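Local structure of protein interacting with HSP90 1 (Saccharomyces cerevisiae, 4CHH) at residues R79-F82 and P83-Q87. The protein is involved in pre-rRNA processing, is required for the NOP58-snoRNA interaction and belongs to the R2TP complex; this piece is its N-terminal PIH1 domain. Numbering follows the deposited sequence.
Sequences RIVF and PLIIQ
Ile-85 brings its CD1 methyl to 3.7 Å from CG1 of Val-81, one helical turn earlier, and to 3.9 Å from CD1 of Phe-82, meeting that ring obliquely. With CG1 of Ile-85 beside its own backbone N (chi1 -70°) and CD1 extended beyond it, the chain reaches outward and leans back toward the previous turn, meeting both neighbours. This apolar face of helix 78-86 turns inward: Phe-82 also touches Gln-130 and Ile-134 of helix 129-147, Ile-85 touches Trp-138 there, and Val-81 packs on Phe-76 and Trp-90. Beside it, Leu-84 runs alongside Ile-80, its CD1 4.1 Å from Ile-80 CG2. Pro-83 kinks the helix, because its N has no hydrogen to give; its CD, in place of the amide hydrogen, lies 3.3 Å from Arg-79 O. A glycine here, lacking the ring, would probably leave a gap among Arg-79, Ile-80 and Phe-82 and free the backbone to turn. Two i to i+4 bonds span Pro-83: Ile-85 N to Val-81 O is 2.8 Å, and Ile-86 N to Phe-82 O is 3.1 Å and straighter (N-H...O 165°). The peripheral helix thus continues through its kink on backbone bonds, while aliphatic and aromatic packing joins it to helix 129-147 and the rest of the domain.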
loop_
_atom_site.group_PDB
_atom_site.type_symbol
_atom_site.label_atom_id
_atom_site.label_comp_id
_atom_site.label_asym_id
_atom_site.label_seq_id
_atom_site.Cartn_x
_atom_site.Cartn_y
_atom_site.Cartn_z
ATOM N N ARG A 79 -10.832 -20.733 -1.068
ATOM C CA ARG A 79 -12.238 -21.141 -0.870
ATOM C C ARG A 79 -12.821 -20.637 0.447
ATOM O O ARG A 79 -14.014 -20.363 0.504
ATOM C CB ARG A 79 -12.403 -22.678 -1.007
ATOM C CG ARG A 79 -12.082 -23.217 -2.421
ATOM C CD ARG A 79 -13.089 -22.887 -3.535
ATOM N NE ARG A 79 -13.278 -21.445 -3.770
ATOM C CZ ARG A 79 -12.497 -20.677 -4.530
ATOM N NH1 ARG A 79 -11.444 -21.196 -5.153
ATOM N NH2 ARG A 79 -12.754 -19.381 -4.661
ATOM N N ILE A 80 -11.987 -20.445 1.465
ATOM C CA ILE A 80 -12.410 -19.904 2.762
ATOM C C ILE A 80 -12.448 -18.378 2.708
ATOM O O ILE A 80 -13.397 -17.754 3.167
ATOM C CB ILE A 80 -11.414 -20.351 3.884
ATOM C CG1 ILE A 80 -11.292 -21.903 4.021
ATOM C CG2 ILE A 80 -11.736 -19.669 5.230
ATOM C CD1 ILE A 80 -12.550 -22.657 4.515
ATOM N N VAL A 81 -11.363 -17.786 2.173
ATOM C CA VAL A 81 -11.105 -16.363 2.253
ATOM C C VAL A 81 -11.900 -15.495 1.278
ATOM O O VAL A 81 -12.370 -14.438 1.719
ATOM C CB VAL A 81 -9.580 -16.089 2.164
ATOM C CG1 VAL A 81 -9.279 -14.627 1.844
ATOM C CG2 VAL A 81 -8.887 -16.535 3.451
ATOM N N PHE A 82 -12.050 -15.880 -0.001
ATOM C CA PHE A 82 -12.780 -15.000 -0.935
ATOM C C PHE A 82 -14.231 -14.737 -0.455
ATOM O O PHE A 82 -14.640 -13.576 -0.449
ATOM C CB PHE A 82 -12.709 -15.494 -2.388
ATOM C CG PHE A 82 -11.302 -15.343 -2.946
ATOM C CD1 PHE A 82 -10.616 -14.135 -2.837
ATOM C CD2 PHE A 82 -10.674 -16.400 -3.596
ATOM C CE1 PHE A 82 -9.316 -13.990 -3.359
ATOM C CE2 PHE A 82 -9.376 -16.253 -4.123
ATOM C CZ PHE A 82 -8.711 -15.045 -4.004
ATOM N N PRO A 83 -14.980 -15.736 0.068
ATOM C CA PRO A 83 -16.299 -15.427 0.637
ATOM C C PRO A 83 -16.201 -14.464 1.834
ATOM O O PRO A 83 -17.029 -13.573 1.941
ATOM C CB PRO A 83 -16.809 -16.811 1.061
ATOM C CG PRO A 83 -16.153 -17.748 0.081
ATOM C CD PRO A 83 -14.746 -17.194 0.093
ATOM N N LEU A 84 -15.161 -14.595 2.688
ATOM C CA LEU A 84 -14.944 -13.688 3.838
ATOM C C LEU A 84 -14.640 -12.260 3.388
ATOM O O LEU A 84 -15.070 -11.311 4.043
ATOM C CB LEU A 84 -13.814 -14.179 4.752
ATOM C CG LEU A 84 -14.072 -15.427 5.571
ATOM C CD1 LEU A 84 -12.805 -15.843 6.290
ATOM C CD2 LEU A 84 -15.244 -15.217 6.577
ATOM N N ILE A 85 -13.928 -12.114 2.248
ATOM C CA ILE A 85 -13.630 -10.791 1.686
ATOM C C ILE A 85 -14.941 -10.126 1.258
ATOM O O ILE A 85 -15.167 -8.975 1.613
ATOM C CB ILE A 85 -12.605 -10.879 0.533
ATOM C CG1 ILE A 85 -11.207 -11.248 1.096
ATOM C CG2 ILE A 85 -12.599 -9.540 -0.324
ATOM C CD1 ILE A 85 -10.094 -11.503 -0.022
ATOM N N ILE A 86 -15.827 -10.873 0.565
ATOM C CA ILE A 86 -17.152 -10.377 0.135
ATOM C C ILE A 86 -17.971 -9.983 1.385
ATOM O O ILE A 86 -18.653 -8.959 1.376
ATOM C CB ILE A 86 -17.881 -11.434 -0.751
ATOM C CG1 ILE A 86 -17.226 -11.524 -2.143
ATOM C CG2 ILE A 86 -19.431 -11.210 -0.859
ATOM C CD1 ILE A 86 -17.387 -12.915 -2.797
ATOM N N GLN A 87 -17.827 -10.745 2.471
ATOM C CA GLN A 87 -18.554 -10.468 3.730
ATOM C C GLN A 87 -17.919 -9.346 4.570
ATOM O O GLN A 87 -18.429 -9.075 5.666
ATOM C CB GLN A 87 -18.630 -11.735 4.583
ATOM C CG GLN A 87 -19.463 -12.879 3.970
ATOM C CD GLN A 87 -19.219 -14.194 4.695
ATOM O OE1 GLN A 87 -18.788 -14.241 5.856
ATOM N NE2 GLN A 87 -19.411 -15.296 4.003
#